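Local structure of Lmo2184 protein (Listeria monocytogenes serovar 1/2a, 5JOQ) at residues P167-V181 against L216-H229. The protein probably binds heme as the surface lipoprotein of an iron-uptake ABC transporter, handing it on for import into the cell. Sequence-based numbering, arbitrary orientation.
Sequences PTVLILMGVPGSYLV and LQSANPDIILRAAH
With chi1 at 55°, T168 tucks OG1 between its own backbone N and carbonyl carbon, where it accepts the D222 N-H; T168 OG1 to D222 N is 2.9 Å. D222, whose CG lies beside its own backbone N, returns the grip: D222 OD2 accepts from T168 N at 2.9 Å, on the anti side of the carboxylate and 29° out of its plane. This two-way clasp pins the start of strand 168-173 to the link before strand 223-227. A water links T168 OG1 to A219 O at the end of helix 213-219.

From there the strands run parallel, V169 beside I223 through M173 beside A227. Backbone hydrogen bonds join them, L225 N to L170 O (2.9 Å) being nearly straight, and G174 N to A227 O closes the run. On one face L170 lies alongside P221, its CB 3.6 Å from P221 CG, while the L170 and L216 side chains cross at about a right angle, CD1 of L170 against CD2 of L216; L172 CD1 rests on I224 CG2. R226, on this same face, forms salt bridges to D240 through NH2 and to D262 through NE, with F243 forming a cation-pi contact. On the other face V169 CG1 packs against L225 CG, and helix 187-194 covers both. M173 runs extended through chi1 (179°) and chi2, which brings SD to the edge of the H229 ring, 3.7 Å from CD2, a Met-aromatic contact in the ring plane; M238 of the second subunit packs on M173.

Helix 213-219 leads through N220-D222 into strand 223-227, which pairs in parallel with 168-173 in the mixed sheet of the C-terminal alpha/beta lobe of a bilobal solute-binding protein.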
loop_
_atom_site.group_PDB
_atom_site.type_symbol
_atom_site.label_atom_id
_atom_site.label_comp_id
_atom_site.label_asym_id
_atom_site.label_seq_id
_atom_site.Cartn_x
_atom_site.Cartn_y
_atom_site.Cartn_z
ATOM N N PRO A 167 21.450 -20.134 13.980
ATOM C CA PRO A 167 21.727 -19.637 12.633
ATOM C C PRO A 167 22.116 -18.155 12.635
ATOM O O PRO A 167 21.724 -17.449 13.533
ATOM C CB PRO A 167 20.378 -19.758 11.953
ATOM C CG PRO A 167 19.419 -19.472 13.043
ATOM C CD PRO A 167 20.018 -20.032 14.291
ATOM N N THR A 168 22.866 -17.704 11.644
ATOM C CA THR A 168 23.184 -16.297 11.520
ATOM C C THR A 168 21.996 -15.710 10.718
ATOM O O THR A 168 21.475 -16.361 9.832
ATOM C CB THR A 168 24.509 -16.058 10.794
ATOM O OG1 THR A 168 24.470 -16.720 9.539
ATOM C CG2 THR A 168 25.678 -16.587 11.620
ATOM N N VAL A 169 21.584 -14.498 11.041
ATOM C CA VAL A 169 20.447 -13.879 10.396
ATOM C C VAL A 169 20.658 -12.452 9.906
ATOM O O VAL A 169 21.260 -11.656 10.579
ATOM C CB VAL A 169 19.239 -13.842 11.368
ATOM C CG1 VAL A 169 17.988 -13.313 10.688
ATOM C CG2 VAL A 169 19.014 -15.191 12.025
ATOM N N LEU A 170 20.124 -12.154 8.731
ATOM C CA LEU A 170 20.163 -10.811 8.192
ATOM C C LEU A 170 18.707 -10.340 8.184
ATOM O O LEU A 170 17.847 -11.007 7.645
ATOM C CB LEU A 170 20.754 -10.772 6.797
ATOM C CG LEU A 170 20.471 -9.511 5.993
ATOM C CD1 LEU A 170 20.940 -8.284 6.742
ATOM C CD2 LEU A 170 21.099 -9.573 4.618
ATOM N N ILE A 171 18.455 -9.193 8.792
ATOM C CA ILE A 171 17.114 -8.639 8.879
ATOM C C ILE A 171 17.003 -7.375 8.004
ATOM O O ILE A 171 17.749 -6.434 8.186
ATOM C CB ILE A 171 16.724 -8.265 10.320
ATOM C CG1 ILE A 171 16.998 -9.389 11.304
ATOM C CG2 ILE A 171 15.262 -7.877 10.411
ATOM C CD1 ILE A 171 17.012 -8.929 12.731
ATOM N N LEU A 172 16.055 -7.362 7.080
ATOM C CA LEU A 172 15.894 -6.225 6.168
ATOM C C LEU A 172 14.518 -5.617 6.401
ATOM O O LEU A 172 13.542 -6.349 6.590
ATOM C CB LEU A 172 16.015 -6.671 4.689
ATOM C CG LEU A 172 17.341 -7.334 4.286
ATOM C CD1 LEU A 172 17.263 -7.813 2.823
ATOM C CD2 LEU A 172 18.502 -6.363 4.490
ATOM N N MET A 173 14.431 -4.284 6.394
ATOM C CA MET A 173 13.164 -3.578 6.500
ATOM C C MET A 173 13.059 -2.636 5.306
ATOM O O MET A 173 13.961 -1.831 5.091
ATOM C CB MET A 173 13.095 -2.755 7.818
ATOM C CG MET A 173 11.839 -1.991 7.959
ATOM S SD MET A 173 11.785 -0.941 9.431
ATOM C CE MET A 173 12.962 0.382 9.101
ATOM N N GLY A 174 11.961 -2.694 4.561
ATOM C CA GLY A 174 11.775 -1.699 3.513
ATOM C C GLY A 174 11.259 -2.292 2.215
ATOM O O GLY A 174 10.561 -3.314 2.242
ATOM N N VAL A 175 11.628 -1.685 1.084
ATOM C CA VAL A 175 11.159 -2.075 -0.243
ATOM C C VAL A 175 12.365 -2.153 -1.176
ATOM O O VAL A 175 13.451 -1.623 -0.875
ATOM C CB VAL A 175 10.092 -1.089 -0.788
ATOM C CG1 VAL A 175 8.941 -0.942 0.213
ATOM C CG2 VAL A 175 10.700 0.261 -1.064
ATOM N N PRO A 176 12.201 -2.802 -2.335
ATOM C CA PRO A 176 13.338 -3.007 -3.240
ATOM C C PRO A 176 14.092 -1.713 -3.489
ATOM O O PRO A 176 13.493 -0.650 -3.646
ATOM C CB PRO A 176 12.675 -3.530 -4.527
ATOM C CG PRO A 176 11.450 -4.223 -4.043
ATOM C CD PRO A 176 10.964 -3.398 -2.866
ATOM N N GLY A 177 15.425 -1.803 -3.479
ATOM C CA GLY A 177 16.275 -0.639 -3.683
ATOM C C GLY A 177 16.558 0.185 -2.448
ATOM O O GLY A 177 17.521 0.962 -2.446
ATOM N N SER A 178 15.780 0.032 -1.368
ATOM C CA SER A 178 16.000 0.883 -0.199
ATOM C C SER A 178 15.949 0.107 1.121
ATOM O O SER A 178 15.674 0.699 2.170
ATOM C CB SER A 178 14.983 2.033 -0.166
ATOM O OG SER A 178 13.658 1.549 -0.353
ATOM N N TYR A 179 16.242 -1.200 1.103
ATOM C CA TYR A 179 16.185 -2.004 2.325
ATOM C C TYR A 179 17.153 -1.451 3.363
ATOM O O TYR A 179 18.318 -1.182 3.046
ATOM C CB TYR A 179 16.565 -3.455 2.045
ATOM C CG TYR A 179 15.560 -4.184 1.197
ATOM C CD1 TYR A 179 14.285 -4.457 1.685
ATOM C CD2 TYR A 179 15.899 -4.617 -0.090
ATOM C CE1 TYR A 179 13.353 -5.154 0.903
ATOM C CE2 TYR A 179 14.990 -5.325 -0.861
ATOM C CZ TYR A 179 13.712 -5.570 -0.374
ATOM O OH TYR A 179 12.797 -6.250 -1.144
ATOM N N LEU A 180 16.674 -1.311 4.602
ATOM C CA LEU A 180 17.523 -1.043 5.758
ATOM C C LEU A 180 17.914 -2.352 6.445
ATOM O O LEU A 180 17.110 -3.278 6.532
ATOM C CB LEU A 180 16.785 -0.179 6.783
ATOM C CG LEU A 180 16.487 1.247 6.285
ATOM C CD1 LEU A 180 15.554 1.944 7.260
ATOM C CD2 LEU A 180 17.786 2.036 6.188
ATOM N N VAL A 181 19.132 -2.388 6.995
ATOM C CA VAL A 181 19.542 -3.494 7.862
ATOM C C VAL A 181 19.059 -3.217 9.281
ATOM O O VAL A 181 19.260 -2.115 9.802
ATOM C CB VAL A 181 21.061 -3.655 7.822
ATOM C CG1 VAL A 181 21.484 -4.771 8.771
ATOM C CG2 VAL A 181 21.490 -3.987 6.395
ATOM N N LEU A 216 27.502 -7.767 3.240
ATOM C CA LEU A 216 26.509 -8.723 3.737
ATOM C C LEU A 216 26.607 -10.046 2.987
ATOM O O LEU A 216 26.476 -11.122 3.586
ATOM C CB LEU A 216 25.105 -8.137 3.609
ATOM C CG LEU A 216 24.827 -6.898 4.514
ATOM C CD1 LEU A 216 23.499 -6.262 4.143
ATOM C CD2 LEU A 216 24.786 -7.286 6.027
ATOM N N GLN A 217 26.854 -9.988 1.681
ATOM C CA GLN A 217 27.010 -11.232 0.925
ATOM C C GLN A 217 28.191 -12.043 1.443
ATOM O O GLN A 217 28.127 -13.276 1.547
ATOM C CB GLN A 217 27.185 -10.926 -0.567
ATOM C CG GLN A 217 27.254 -12.239 -1.416
ATOM C CD GLN A 217 27.341 -11.956 -2.924
ATOM O OE1 GLN A 217 26.522 -11.217 -3.453
ATOM N NE2 GLN A 217 28.332 -12.517 -3.592
ATOM N N SER A 218 29.293 -11.375 1.736
ATOM C CA SER A 218 30.454 -12.074 2.277
ATOM C C SER A 218 30.152 -12.627 3.672
ATOM O O SER A 218 30.630 -13.706 4.040
ATOM C CB SER A 218 31.638 -11.110 2.334
ATOM O OG SER A 218 32.783 -11.726 2.866
ATOM N N ALA A 219 29.368 -11.909 4.462
ATOM C CA ALA A 219 29.005 -12.438 5.777
ATOM C C ALA A 219 28.154 -13.696 5.633
ATOM O O ALA A 219 28.197 -14.590 6.495
ATOM C CB ALA A 219 28.271 -11.384 6.595
ATOM N N ASN A 220 27.363 -13.766 4.567
ATOM C CA ASN A 220 26.638 -14.967 4.157
ATOM C C ASN A 220 25.658 -15.405 5.252
ATOM O O ASN A 220 25.873 -16.450 5.877
ATOM C CB ASN A 220 27.656 -16.081 3.847
ATOM C CG ASN A 220 27.038 -17.279 3.122
ATOM O OD1 ASN A 220 26.011 -17.168 2.457
ATOM N ND2 ASN A 220 27.696 -18.429 3.221
ATOM N N PRO A 221 24.595 -14.654 5.537
ATOM C CA PRO A 221 23.654 -15.104 6.576
ATOM C C PRO A 221 23.023 -16.438 6.201
ATOM O O PRO A 221 22.742 -16.707 5.032
ATOM C CB PRO A 221 22.599 -13.984 6.639
ATOM C CG PRO A 221 22.679 -13.336 5.220
ATOM C CD PRO A 221 24.183 -13.372 4.921
ATOM N N ASP A 222 22.809 -17.285 7.206
ATOM C CA ASP A 222 22.050 -18.516 6.975
ATOM C C ASP A 222 20.633 -18.204 6.509
ATOM O O ASP A 222 20.074 -18.890 5.641
ATOM C CB ASP A 222 21.988 -19.320 8.268
ATOM C CG ASP A 222 23.340 -19.882 8.672
ATOM O OD1 ASP A 222 24.066 -20.327 7.779
ATOM O OD2 ASP A 222 23.658 -19.857 9.881
ATOM N N ILE A 223 20.025 -17.185 7.096
ATOM C CA ILE A 223 18.618 -16.847 6.898
ATOM C C ILE A 223 18.495 -15.361 6.625
ATOM O O ILE A 223 19.180 -14.552 7.265
ATOM C CB ILE A 223 17.792 -17.204 8.150
ATOM C CG1 ILE A 223 17.792 -18.715 8.387
ATOM C CG2 ILE A 223 16.349 -16.643 8.056
ATOM C CD1 ILE A 223 17.299 -19.101 9.835
ATOM N N ILE A 224 17.588 -14.983 5.709
ATOM C CA ILE A 224 17.233 -13.570 5.541
ATOM C C ILE A 224 15.765 -13.402 5.898
ATOM O O ILE A 224 14.931 -14.203 5.459
ATOM C CB ILE A 224 17.511 -13.065 4.116
ATOM C CG1 ILE A 224 19.012 -13.219 3.775
ATOM C CG2 ILE A 224 17.014 -11.586 3.964
ATOM C CD1 ILE A 224 19.322 -12.962 2.276
ATOM N N LEU A 225 15.468 -12.413 6.750
ATOM C CA LEU A 225 14.117 -12.025 7.133
ATOM C C LEU A 225 13.835 -10.645 6.558
ATOM O O LEU A 225 14.716 -9.780 6.577
ATOM C CB LEU A 225 13.937 -11.960 8.665
ATOM C CG LEU A 225 14.329 -13.204 9.470
ATOM C CD1 LEU A 225 14.049 -12.966 10.972
ATOM C CD2 LEU A 225 13.566 -14.459 8.949
ATOM N N ARG A 226 12.609 -10.441 6.045
ATOM C CA ARG A 226 12.225 -9.152 5.465
ATOM C C ARG A 226 10.930 -8.667 6.094
ATOM O O ARG A 226 10.034 -9.461 6.373
ATOM C CB ARG A 226 12.030 -9.249 3.920
ATOM C CG ARG A 226 13.317 -9.653 3.143
ATOM C CD ARG A 226 13.020 -9.701 1.586
ATOM N NE ARG A 226 11.990 -10.717 1.284
ATOM C CZ ARG A 226 12.050 -11.547 0.252
ATOM N NH1 ARG A 226 13.091 -11.487 -0.574
ATOM N NH2 ARG A 226 11.103 -12.459 0.061
ATOM N N ALA A 227 10.835 -7.360 6.331
ATOM C CA ALA A 227 9.620 -6.744 6.864
ATOM C C ALA A 227 9.278 -5.530 6.008
ATOM O O ALA A 227 10.121 -4.648 5.819
ATOM C CB ALA A 227 9.805 -6.306 8.329
ATOM N N ALA A 228 8.037 -5.468 5.520
ATOM C CA ALA A 228 7.525 -4.280 4.842
ATOM C C ALA A 228 6.301 -3.836 5.629
ATOM O O ALA A 228 5.176 -4.154 5.258
ATOM C CB ALA A 228 7.198 -4.572 3.383
ATOM N N HIS A 229 6.534 -3.132 6.743
ATOM C CA HIS A 229 5.464 -2.829 7.682
ATOM C C HIS A 229 4.344 -2.038 6.997
ATOM O O HIS A 229 4.605 -1.028 6.346
ATOM C CB HIS A 229 6.046 -2.029 8.847
ATOM C CG HIS A 229 7.159 -2.756 9.562
ATOM N ND1 HIS A 229 6.962 -3.952 10.212
ATOM C CD2 HIS A 229 8.473 -2.453 9.726
ATOM C CE1 HIS A 229 8.103 -4.353 10.762
ATOM N NE2 HIS A 229 9.034 -3.454 10.489
HETATM O O HOH W 1 26.869 -15.900 8.644
#